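Local coordinates for protein glucuronoarabinoxylan endo-1,4-beta-xylanase (Clostridium papyrosolvens, PDB 4FMV) that probably hydrolyses internal beta-1,4 linkages of xylan, as the catalytic part of a longer family 30 glycoside hydrolase that also carries a carbohydrate-binding module and a dockerin, at residues A21-C26 with S44-R49; D31-S36 with G272-S277; K233-D238 with Y262-I267; A284-Q289 with Y351-S356. One frame throughout, in Å; residues are numbered along the deposited sequence. Where two conformers were deposited one is given.

Contact 1. Residues A21-C26 with S44-R49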
# COMPACT_ATOMS: atom_id res chain seq x y z
N ALA A 21 -2.83 -4.84 3.25
CA ALA A 21 -4.03 -5.14 2.49
C ALA A 21 -5.21 -4.41 3.12
O ALA A 21 -5.04 -3.62 4.05
CB ALA A 21 -4.27 -6.66 2.48
N SER A 22 -6.42 -4.71 2.66
CA SER A 22 -7.59 -4.02 3.20
C SER A 22 -8.62 -4.98 3.79
O SER A 22 -8.86 -6.05 3.25
CB SER A 22 -8.24 -3.15 2.12
OG SER A 22 -9.39 -2.49 2.61
N SER A 23 -9.21 -4.59 4.91
CA SER A 23 -10.33 -5.33 5.51
C SER A 23 -11.71 -4.82 5.04
O SER A 23 -12.74 -5.22 5.58
CB SER A 23 -10.24 -5.32 7.05
OG SER A 23 -10.09 -4.01 7.56
N ALA A 24 -11.72 -3.90 4.06
CA ALA A 24 -12.99 -3.34 3.55
C ALA A 24 -13.97 -4.42 3.14
O ALA A 24 -13.61 -5.34 2.43
CB ALA A 24 -12.71 -2.42 2.34
N TRP A 25 -15.22 -4.29 3.60
CA TRP A 25 -16.29 -5.24 3.27
C TRP A 25 -15.98 -6.70 3.65
O TRP A 25 -16.60 -7.62 3.13
CB TRP A 25 -16.64 -5.16 1.79
CG TRP A 25 -17.44 -3.93 1.41
CD1 TRP A 25 -18.69 -3.58 1.88
CD2 TRP A 25 -17.06 -2.90 0.49
NE1 TRP A 25 -19.09 -2.40 1.31
CE2 TRP A 25 -18.12 -1.97 0.44
CE3 TRP A 25 -15.92 -2.68 -0.32
CZ2 TRP A 25 -18.07 -0.82 -0.38
CZ3 TRP A 25 -15.89 -1.54 -1.13
CH2 TRP A 25 -16.96 -0.63 -1.15
N CYS A 26 -15.05 -6.90 4.57
CA CYS A 26 -14.72 -8.25 5.07
C CYS A 26 -15.45 -8.60 6.36
O CYS A 26 -15.16 -9.64 6.99
CB CYS A 26 -13.21 -8.42 5.23
SG CYS A 26 -12.38 -8.23 3.64
N SER A 44 2.48 -5.04 7.62
CA SER A 44 2.63 -3.88 8.49
C SER A 44 1.60 -2.72 8.32
O SER A 44 1.74 -1.69 8.95
CB SER A 44 4.06 -3.38 8.38
OG SER A 44 4.36 -3.20 7.01
N ILE A 45 0.64 -2.88 7.42
CA ILE A 45 -0.37 -1.85 7.21
C ILE A 45 -1.73 -2.50 6.92
O ILE A 45 -1.81 -3.46 6.16
CB ILE A 45 -0.03 -0.90 6.02
CG1 ILE A 45 1.38 -0.31 6.16
CG2 ILE A 45 -1.08 0.22 5.88
CD1 ILE A 45 1.82 0.55 4.95
N LEU A 46 -2.78 -1.97 7.54
CA LEU A 46 -4.16 -2.38 7.26
C LEU A 46 -4.99 -1.17 6.85
O LEU A 46 -4.93 -0.11 7.49
CB LEU A 46 -4.81 -3.01 8.51
CG LEU A 46 -6.28 -3.41 8.34
CD1 LEU A 46 -6.48 -4.53 7.28
CD2 LEU A 46 -6.86 -3.85 9.66
N ARG A 47 -5.77 -1.34 5.78
CA ARG A 47 -6.68 -0.31 5.30
C ARG A 47 -8.12 -0.69 5.63
O ARG A 47 -8.62 -1.72 5.16
CB ARG A 47 -6.54 -0.17 3.76
CG ARG A 47 -7.43 0.90 3.13
CD ARG A 47 -7.30 0.87 1.60
NE ARG A 47 -8.04 1.97 0.95
CZ ARG A 47 -8.73 1.84 -0.18
NH1 ARG A 47 -8.78 0.66 -0.77
NH2 ARG A 47 -9.34 2.90 -0.75
N LEU A 48 -8.79 0.18 6.39
CA LEU A 48 -10.21 0.06 6.73
C LEU A 48 -11.08 0.83 5.73
O LEU A 48 -10.62 1.80 5.11
CB LEU A 48 -10.49 0.64 8.12
CG LEU A 48 -9.54 0.30 9.26
CD1 LEU A 48 -9.93 1.12 10.49
CD2 LEU A 48 -9.60 -1.20 9.56
N ARG A 49 -12.28 0.34 5.48
CA ARG A 49 -13.27 1.14 4.78
C ARG A 49 -14.20 1.76 5.81
O ARG A 49 -14.71 1.06 6.69
CB ARG A 49 -14.08 0.29 3.80
CG ARG A 49 -15.32 1.02 3.27
CD ARG A 49 -16.11 0.16 2.30
NE ARG A 49 -17.51 0.60 2.26
CZ ARG A 49 -18.41 0.26 3.19
NH1 ARG A 49 -18.06 -0.52 4.21
NH2 ARG A 49 -19.66 0.70 3.09
O HOH W 1 -15.67 -2.30 5.67

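Contact 2. Residues D31-S36 with G272-S277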
# COMPACT_ATOMS: atom_id res chain seq x y z
N ASP A 31 -9.30 -14.16 13.87
CA ASP A 31 -7.92 -14.14 14.34
C ASP A 31 -7.06 -14.98 13.42
O ASP A 31 -5.93 -14.61 13.14
CB ASP A 31 -7.80 -14.69 15.77
CG ASP A 31 -7.88 -13.61 16.83
OD1 ASP A 31 -7.28 -12.52 16.64
OD2 ASP A 31 -8.55 -13.84 17.85
N TYR A 32 -7.58 -16.11 12.95
CA TYR A 32 -6.79 -17.01 12.11
C TYR A 32 -6.21 -16.27 10.89
O TYR A 32 -5.01 -16.34 10.57
CB TYR A 32 -7.68 -18.17 11.63
CG TYR A 32 -6.96 -19.28 10.89
CD1 TYR A 32 -5.57 -19.41 10.95
CD2 TYR A 32 -7.67 -20.22 10.14
CE1 TYR A 32 -4.92 -20.44 10.30
CE2 TYR A 32 -7.03 -21.24 9.48
CZ TYR A 32 -5.65 -21.35 9.56
OH TYR A 32 -5.02 -22.38 8.89
N VAL A 33 -7.08 -15.57 10.18
CA VAL A 33 -6.65 -14.89 8.96
C VAL A 33 -5.70 -13.72 9.24
O VAL A 33 -4.69 -13.56 8.56
CB VAL A 33 -7.86 -14.44 8.16
CG1 VAL A 33 -7.43 -13.49 7.01
CG2 VAL A 33 -8.59 -15.67 7.62
N MET A 34 -6.02 -12.92 10.26
CA MET A 34 -5.15 -11.82 10.68
C MET A 34 -3.79 -12.32 11.20
O MET A 34 -2.75 -11.69 10.94
CB MET A 34 -5.84 -10.94 11.73
CG MET A 34 -7.10 -10.26 11.19
SD MET A 34 -6.81 -9.26 9.69
CE MET A 34 -6.06 -7.80 10.43
N ASN A 35 -3.80 -13.45 11.90
CA ASN A 35 -2.54 -14.06 12.39
C ASN A 35 -1.68 -14.56 11.25
O ASN A 35 -0.45 -14.45 11.29
CB ASN A 35 -2.80 -15.19 13.40
CG ASN A 35 -3.36 -14.68 14.72
OD1 ASN A 35 -3.30 -13.48 15.02
ND2 ASN A 35 -3.92 -15.60 15.53
N SER A 36 -2.32 -15.11 10.22
CA SER A 36 -1.59 -15.57 9.04
C SER A 36 -0.97 -14.39 8.29
O SER A 36 0.20 -14.42 7.92
CB SER A 36 -2.50 -16.37 8.11
OG SER A 36 -2.91 -17.60 8.69
N GLY A 272 -8.99 -11.49 -3.67
CA GLY A 272 -8.28 -11.05 -2.48
C GLY A 272 -7.12 -11.97 -2.13
O GLY A 272 -6.47 -12.52 -3.02
N LEU A 273 -6.74 -11.99 -0.86
CA LEU A 273 -5.65 -12.84 -0.38
C LEU A 273 -5.98 -14.12 0.40
O LEU A 273 -5.08 -14.91 0.70
CB LEU A 273 -4.70 -11.97 0.45
CG LEU A 273 -4.28 -10.67 -0.25
CD1 LEU A 273 -3.49 -9.78 0.72
CD2 LEU A 273 -3.48 -11.02 -1.48
N ALA A 274 -7.24 -14.33 0.75
CA ALA A 274 -7.53 -15.44 1.68
C ALA A 274 -8.99 -15.84 1.59
O ALA A 274 -9.80 -15.07 1.08
CB ALA A 274 -7.19 -15.01 3.09
N THR A 275 -9.35 -17.03 2.09
CA THR A 275 -10.77 -17.26 2.32
C THR A 275 -11.06 -16.91 3.76
O THR A 275 -10.15 -16.82 4.59
CB THR A 275 -11.17 -18.74 2.08
OG1 THR A 275 -10.59 -19.57 3.09
CG2 THR A 275 -10.74 -19.24 0.70
N SER A 276 -12.33 -16.89 4.12
CA SER A 276 -12.67 -16.44 5.45
C SER A 276 -12.44 -17.60 6.45
O SER A 276 -12.31 -17.36 7.66
CB SER A 276 -14.11 -15.95 5.49
OG SER A 276 -14.97 -17.05 5.34
N SER A 277 -12.34 -18.82 5.93
CA SER A 277 -12.04 -20.00 6.75
C SER A 277 -10.53 -20.21 6.97
O SER A 277 -10.12 -21.15 7.64
CB SER A 277 -12.66 -21.26 6.15
OG SER A 277 -12.03 -21.62 4.93

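Contact 3. Residues K233-D238 with Y262-I267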
# COMPACT_ATOMS: atom_id res chain seq x y z
N LYS A 233 -4.63 -2.18 -4.94
CA LYS A 233 -4.54 -2.90 -6.20
C LYS A 233 -4.92 -4.35 -5.91
O LYS A 233 -4.60 -4.89 -4.85
CB LYS A 233 -3.11 -2.79 -6.78
CG LYS A 233 -2.90 -3.47 -8.16
CD LYS A 233 -3.87 -2.94 -9.23
CE LYS A 233 -3.59 -3.56 -10.62
NZ LYS A 233 -2.32 -3.04 -11.24
N TYR A 234 -5.56 -5.02 -6.86
CA TYR A 234 -5.68 -6.47 -6.75
C TYR A 234 -5.25 -7.11 -8.06
O TYR A 234 -5.12 -6.43 -9.10
CB TYR A 234 -7.11 -6.90 -6.36
CG TYR A 234 -8.09 -6.70 -7.48
CD1 TYR A 234 -8.30 -7.70 -8.43
CD2 TYR A 234 -8.80 -5.51 -7.62
CE1 TYR A 234 -9.18 -7.53 -9.49
CE2 TYR A 234 -9.71 -5.34 -8.67
CZ TYR A 234 -9.88 -6.35 -9.60
OH TYR A 234 -10.77 -6.20 -10.65
N PHE A 235 -5.00 -8.42 -7.99
CA PHE A 235 -4.77 -9.23 -9.18
C PHE A 235 -5.74 -10.39 -9.11
O PHE A 235 -6.08 -10.89 -8.02
CB PHE A 235 -3.31 -9.69 -9.26
CG PHE A 235 -2.34 -8.55 -9.49
CD1 PHE A 235 -1.87 -7.81 -8.42
CD2 PHE A 235 -1.94 -8.21 -10.78
CE1 PHE A 235 -1.01 -6.73 -8.62
CE2 PHE A 235 -1.06 -7.15 -10.99
CZ PHE A 235 -0.60 -6.41 -9.90
N ASP A 236 -6.18 -10.83 -10.28
CA ASP A 236 -7.30 -11.75 -10.41
C ASP A 236 -7.19 -13.10 -9.71
O ASP A 236 -8.18 -13.59 -9.19
CB ASP A 236 -7.57 -12.02 -11.90
CG ASP A 236 -8.27 -10.85 -12.58
OD1 ASP A 236 -8.84 -9.98 -11.89
OD2 ASP A 236 -8.25 -10.83 -13.82
N ASP A 237 -6.02 -13.73 -9.77
CA ASP A 237 -5.90 -15.12 -9.34
C ASP A 237 -4.45 -15.51 -9.15
O ASP A 237 -3.54 -14.68 -9.30
CB ASP A 237 -6.55 -16.04 -10.37
CG ASP A 237 -5.91 -15.91 -11.73
OD1 ASP A 237 -4.67 -15.79 -11.79
OD2 ASP A 237 -6.64 -15.91 -12.74
N ASP A 238 -4.23 -16.79 -8.86
CA ASP A 238 -2.92 -17.31 -8.53
C ASP A 238 -2.14 -17.94 -9.69
O ASP A 238 -1.10 -18.58 -9.46
CB ASP A 238 -2.98 -18.22 -7.30
CG ASP A 238 -3.47 -17.48 -6.05
OD1 ASP A 238 -2.91 -16.41 -5.72
OD2 ASP A 238 -4.42 -17.95 -5.42
N TYR A 262 3.04 -0.22 -0.38
CA TYR A 262 2.20 -0.84 -1.40
C TYR A 262 1.13 -1.64 -0.66
O TYR A 262 1.45 -2.59 0.07
CB TYR A 262 3.03 -1.72 -2.34
CG TYR A 262 2.24 -2.35 -3.50
CD1 TYR A 262 1.39 -3.44 -3.28
CD2 TYR A 262 2.38 -1.88 -4.80
CE1 TYR A 262 0.70 -4.03 -4.33
CE2 TYR A 262 1.67 -2.46 -5.86
CZ TYR A 262 0.83 -3.53 -5.60
OH TYR A 262 0.13 -4.12 -6.65
N ILE A 263 -0.13 -1.26 -0.82
CA ILE A 263 -1.21 -1.90 -0.07
C ILE A 263 -2.20 -2.57 -1.01
O ILE A 263 -2.79 -1.93 -1.87
CB ILE A 263 -1.98 -0.88 0.82
CG1 ILE A 263 -1.05 -0.26 1.87
CG2 ILE A 263 -3.19 -1.53 1.50
CD1 ILE A 263 -0.65 1.20 1.59
N TYR A 264 -2.35 -3.88 -0.84
CA TYR A 264 -3.27 -4.69 -1.63
C TYR A 264 -4.73 -4.30 -1.31
O TYR A 264 -5.03 -3.68 -0.29
CB TYR A 264 -3.02 -6.20 -1.36
CG TYR A 264 -3.60 -7.15 -2.40
CD1 TYR A 264 -2.87 -7.52 -3.52
CD2 TYR A 264 -4.89 -7.69 -2.24
CE1 TYR A 264 -3.40 -8.40 -4.47
CE2 TYR A 264 -5.43 -8.56 -3.20
CZ TYR A 264 -4.67 -8.91 -4.30
OH TYR A 264 -5.19 -9.74 -5.26
N TRP A 265 -5.63 -4.70 -2.19
CA TRP A 265 -7.06 -4.58 -1.99
C TRP A 265 -7.54 -5.63 -0.94
O TRP A 265 -6.76 -6.03 -0.07
CB TRP A 265 -7.78 -4.66 -3.35
CG TRP A 265 -9.28 -4.53 -3.34
CD1 TRP A 265 -10.15 -5.19 -4.17
CD2 TRP A 265 -10.10 -3.69 -2.50
NE1 TRP A 265 -11.44 -4.83 -3.89
CE2 TRP A 265 -11.44 -3.91 -2.87
CE3 TRP A 265 -9.82 -2.79 -1.47
CZ2 TRP A 265 -12.51 -3.26 -2.24
CZ3 TRP A 265 -10.89 -2.14 -0.85
CH2 TRP A 265 -12.21 -2.39 -1.24
N TRP A 266 -8.84 -5.89 -0.89
CA TRP A 266 -9.45 -6.60 0.22
C TRP A 266 -9.02 -8.06 0.46
O TRP A 266 -8.53 -8.76 -0.44
CB TRP A 266 -10.99 -6.48 0.14
CG TRP A 266 -11.62 -7.01 -1.13
CD1 TRP A 266 -11.02 -7.76 -2.12
CD2 TRP A 266 -12.97 -6.81 -1.55
NE1 TRP A 266 -11.93 -8.04 -3.12
CE2 TRP A 266 -13.13 -7.47 -2.79
CE3 TRP A 266 -14.07 -6.14 -0.99
CZ2 TRP A 266 -14.34 -7.48 -3.48
CZ3 TRP A 266 -15.27 -6.14 -1.68
CH2 TRP A 266 -15.40 -6.81 -2.91
N ILE A 267 -9.21 -8.50 1.71
CA ILE A 267 -8.61 -9.75 2.15
C ILE A 267 -9.44 -11.00 1.86
O ILE A 267 -8.98 -11.85 1.09
CB ILE A 267 -8.18 -9.74 3.63
CG1 ILE A 267 -7.04 -8.74 3.85
CG2 ILE A 267 -7.75 -11.13 4.04
CD1 ILE A 267 -6.94 -8.23 5.31

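Contact 4. Residues A284-Q289 with Y351-S356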
# COMPACT_ATOMS: atom_id res chain seq x y z
N ALA A 284 -0.86 -13.68 -1.55
CA ALA A 284 -0.52 -13.18 -0.21
C ALA A 284 0.97 -13.35 0.07
O ALA A 284 1.59 -12.48 0.68
CB ALA A 284 -1.35 -13.91 0.87
N TYR A 285 1.52 -14.47 -0.36
CA TYR A 285 2.94 -14.77 -0.18
C TYR A 285 3.82 -13.89 -1.09
O TYR A 285 4.91 -13.46 -0.67
CB TYR A 285 3.21 -16.24 -0.43
CG TYR A 285 2.50 -17.16 0.54
CD1 TYR A 285 3.08 -17.48 1.77
CD2 TYR A 285 1.26 -17.70 0.25
CE1 TYR A 285 2.44 -18.33 2.67
CE2 TYR A 285 0.61 -18.57 1.15
CZ TYR A 285 1.20 -18.86 2.36
OH TYR A 285 0.59 -19.71 3.25
N VAL A 286 3.36 -13.60 -2.30
CA VAL A 286 4.06 -12.63 -3.15
C VAL A 286 4.25 -11.32 -2.37
O VAL A 286 5.36 -10.79 -2.29
CB VAL A 286 3.30 -12.31 -4.44
CG1 VAL A 286 3.97 -11.09 -5.18
CG2 VAL A 286 3.23 -13.54 -5.35
N LEU A 287 3.18 -10.79 -1.78
CA LEU A 287 3.29 -9.56 -1.01
C LEU A 287 4.17 -9.77 0.22
O LEU A 287 4.92 -8.86 0.62
CB LEU A 287 1.92 -9.00 -0.64
CG LEU A 287 1.87 -7.66 0.10
CD1 LEU A 287 2.45 -6.55 -0.78
CD2 LEU A 287 0.43 -7.31 0.49
N GLY A 288 4.08 -10.95 0.82
CA GLY A 288 4.90 -11.28 1.98
C GLY A 288 6.41 -11.29 1.75
O GLY A 288 7.19 -11.07 2.68
N GLN A 289 6.83 -11.60 0.52
CA GLN A 289 8.24 -11.55 0.14
C GLN A 289 8.81 -10.16 0.41
O GLN A 289 10.03 -10.00 0.62
CB GLN A 289 8.41 -11.85 -1.35
CG GLN A 289 7.98 -13.26 -1.77
CD GLN A 289 8.97 -14.34 -1.41
OE1 GLN A 289 8.64 -15.52 -1.40
NE2 GLN A 289 10.21 -13.95 -1.12
N TYR A 351 14.00 -16.99 0.64
CA TYR A 351 12.62 -17.43 0.73
C TYR A 351 12.07 -17.24 -0.66
O TYR A 351 12.29 -16.17 -1.25
CB TYR A 351 11.85 -16.56 1.72
CG TYR A 351 12.40 -16.61 3.12
CD1 TYR A 351 11.98 -17.58 4.02
CD2 TYR A 351 13.34 -15.68 3.55
CE1 TYR A 351 12.48 -17.64 5.30
CE2 TYR A 351 13.85 -15.73 4.84
CZ TYR A 351 13.42 -16.72 5.71
OH TYR A 351 13.90 -16.77 6.99
N VAL A 352 11.36 -18.24 -1.18
CA VAL A 352 10.96 -18.18 -2.58
C VAL A 352 9.48 -18.44 -2.78
O VAL A 352 8.91 -19.31 -2.13
CB VAL A 352 11.79 -19.16 -3.47
CG1 VAL A 352 11.56 -20.59 -3.05
CG2 VAL A 352 11.46 -18.98 -4.97
N THR A 353 8.87 -17.68 -3.68
CA THR A 353 7.50 -17.95 -4.11
C THR A 353 7.48 -18.18 -5.63
O THR A 353 8.00 -17.37 -6.40
CB THR A 353 6.55 -16.81 -3.74
OG1 THR A 353 6.44 -16.70 -2.31
CG2 THR A 353 5.15 -17.06 -4.32
N ASP A 354 6.92 -19.30 -6.04
CA ASP A 354 6.77 -19.65 -7.45
C ASP A 354 5.56 -20.59 -7.59
O ASP A 354 4.73 -20.66 -6.67
CB ASP A 354 8.07 -20.21 -8.06
CG ASP A 354 8.36 -21.64 -7.65
OD1 ASP A 354 7.68 -22.14 -6.73
OD2 ASP A 354 9.27 -22.26 -8.24
N SER A 355 5.41 -21.24 -8.75
CA SER A 355 4.26 -22.11 -8.97
C SER A 355 4.05 -23.16 -7.88
O SER A 355 2.91 -23.50 -7.57
CB SER A 355 4.32 -22.78 -10.35
OG SER A 355 5.34 -23.75 -10.41
N SER A 356 5.12 -23.76 -7.35
CA SER A 356 4.98 -24.74 -6.27
C SER A 356 5.29 -24.26 -4.86
O SER A 356 5.10 -25.00 -3.89
CB SER A 356 5.83 -25.98 -6.57
OG SER A 356 7.20 -25.67 -6.46

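Contact 1. Residues A21-C26 with S44-R49
Arg49 reaches past Ala24 and lies across Trp25. Its CB starts the contact, 3.4 Å from Ala24 CB. CG stands anti to the backbone N (chi1 167°), and from there the chain runs extended to NE. CD sits over the face of the indole, 3.4 Å from the centroid of the Trp25 six-membered ring, a CH-pi contact. NE comes next, 3.0 Å from Trp25 CZ2. CZ then lies 3.3 Å from Trp25 NE1. The guanidinium as a whole stacks on the indole, with the planes 24° apart. At the tip, NH1 makes a salt bridge with Glu51. A water at the edge of the guanidinium accepts from Trp25 N and, weakly, from Arg49 NH1. Trp88 meets Trp25 edge-to-face.

Behind this stack the backbones run side by side as the first two strands of the (beta/alpha)8 barrel, 11-22 and 45-49, joined by helix 31-40 in a beta-alpha-beta unit. Ala21 pairs with Leu46 and Ser22 with Arg47, both parallel. Arg47 N donates to Ala21 O at 3.0 Å. Arg47 O is gripped twice as the first strand ends: Ser22 OG donates at 2.8 Å to Arg47 O, and Ser23 N donates from the opposite face of the carbonyl plane. Ser22 OG also accepts from Ala24 N at 3.1 Å, which makes an ST turn. The extended Arg47 side chain passes Ser22, and its guanidinium makes salt bridges to Glu177 and Glu232 and a hydrogen bond to Asn142.

Contact 2. Residues D31-S36 with G272-S277
Thr275 OG1 is held by two groups, while the carbonyl oxygen of the same residue faces Val33 of the helix. Thr275 OG1 and Ser277 OG are hydrogen-bonded at 3.1 Å, and the backbone N of Thr279 also bonds to Thr275 OG1. The Thr275 hydroxyl is thus bonded within the loop. The loop atoms nearest the helix include the carbonyl oxygens of Thr275, Ser276 and Ser277.

Val33 is the main helix side chain here. Its CG1 is anti to the backbone N (chi1 169°) and meets Ala274 CB at 4.2 Å, methyl to methyl. Its CG2 turns to the backbone of the loop. That methyl lies 3.6 Å from Thr275 O and 4.1 Å from Ser276 O. Tyr32 touches further along the loop. Ser277 O sits at the edge of its ring, near the ring plane, 3.6 Å from Tyr32 CE2 and equally near Tyr32 CD2. The CB atoms of Ser276 and Ser277 point away from the helix.

In the barrel, helix 31-40 follows the first strand, and the loop joins the last strand, 261-266, to helix 282-291. The contact therefore brings the start of the first barrel helix against the loop that leads from the last strand to the last helix. Val33 and Ala274 are buried. Tyr32, Ser276 and Ser277 lie at the exposed border.

No hydrogen bond crosses from helix to loop. The segments meet through methyl groups and a ring edge set against carbonyl oxygens, so they are held by van der Waals packing. The Thr275 hydroxyl is satisfied within the loop.

Contact 3. Residues K233-D238 with Y262-I267
Tyr264 meets the loop that follows strand 227-232 through both its hydroxyl and its ring. Two hydrogen bonds cross the contact. Phe235 N donates to Tyr264 OH at 3.0 Å, almost straight at 171°. Tyr264 OH also bonds to Asn271 O. Trp265 N donates to Lys233 O at 2.9 Å, coming from above the carbonyl plane, 46° out of it.

The ring of Tyr264 is covered by backbone atoms. Lys233 O lies over one face, offset toward the rim and 3.4 Å from Tyr264 CD1. Tyr234 CA makes an off-centre CH-pi contact with the same ring, 4.0 Å from its centroid.

The remaining contacts are van der Waals packing. The side chains of Tyr234 and Trp265 lie side by side, pointing the same way, and Tyr234 CD2 is 3.7 Å from Trp265 CD1. Tyr262 crosses Phe235 at about a right angle. Its OH lies in the plane of the Phe235 ring, at the edge by CE1, and is 3.4 Å from Lys233 CG.

Glu249, of helix 240-255, makes a salt bridge to Lys233 NZ and a hydrogen bond to Tyr262 OH. Strands 227-232 and 261-266 are the last two of the (beta/alpha)8 barrel. Beyond their pairing, Tyr264 OH takes a backbone N-H of the irregular loop, and Trp265 N meets a loop carbonyl. Side chain and backbone together thus satisfy polar groups of the departing chain.

Contact 4. Residues A284-Q289 with Y351-S356
Gln289 and Thr353 cross obliquely, with the amide of one against the hydroxyl of the other. The Gln289 chain is bent at chi2 (-76°), which swings CD out of an extended line. Its amide then uses both ends. Thr353 OG1 donates to Gln289 OE1 at 2.7 Å, in the amide plane and on a lone pair. Gln289 NE2 donates to Tyr351 O at 3.0 Å. Here the donor stands well above the carbonyl plane of Tyr351, 60° out of it.

Thr353 divides its two branches. The hydroxyl faces Gln289 and also takes a hydrogen bond from Met359 N. The methyl turns to Val286, whose side chain crosses it at about a right angle, with Val286 CG2 4.1 Å from Thr353 CG2. Tyr285 touches through its base, Tyr285 CB being 3.8 Å from Thr353 OG1, while its ring takes little part. Tyr351 stacks its ring on Phe293.

Helix 282-291 is the last helix of the barrel, and strand 347-353 belongs to the beta domain packed at its side, as in other members of family 30. The short helix and strand segments run roughly antiparallel, at 144°, with axes 8.6 Å apart at closest approach. Gln289 O adds a further link to that domain through Thr383 OG1.

The amide is buried, yet its oxygen and its nitrogen both find partners on one strand. Because one end accepts and the other donates, the two bonds fix which way round the amide lies. The domain junction here is thus polar at Gln289 and apolar at Val286.

Overall arrangement
Contacts 1 and 3 lie on neighbouring parts of the barrel wall, with centres about 11 Å apart. Strands 11-22 and 261-266 are adjacent there, and Ser22 N probably bonds to Trp265 O at 3.1 Å, closing the barrel. Along the chain, contact 3 is nested inside the loop closed by contact 2. Ala274 N probably bonds to Ile267 O at 3.0 Å. Contact 4 faces the beta domain; Leu287 CD2 of its helix packs 4.1 Å from Tyr264 CB of contact 3. Contacts 1 and 4 do not touch, and their centres are about 21 Å apart. In such barrels the active site lies at the C-terminal strand ends, where contacts 1 and 3 sit.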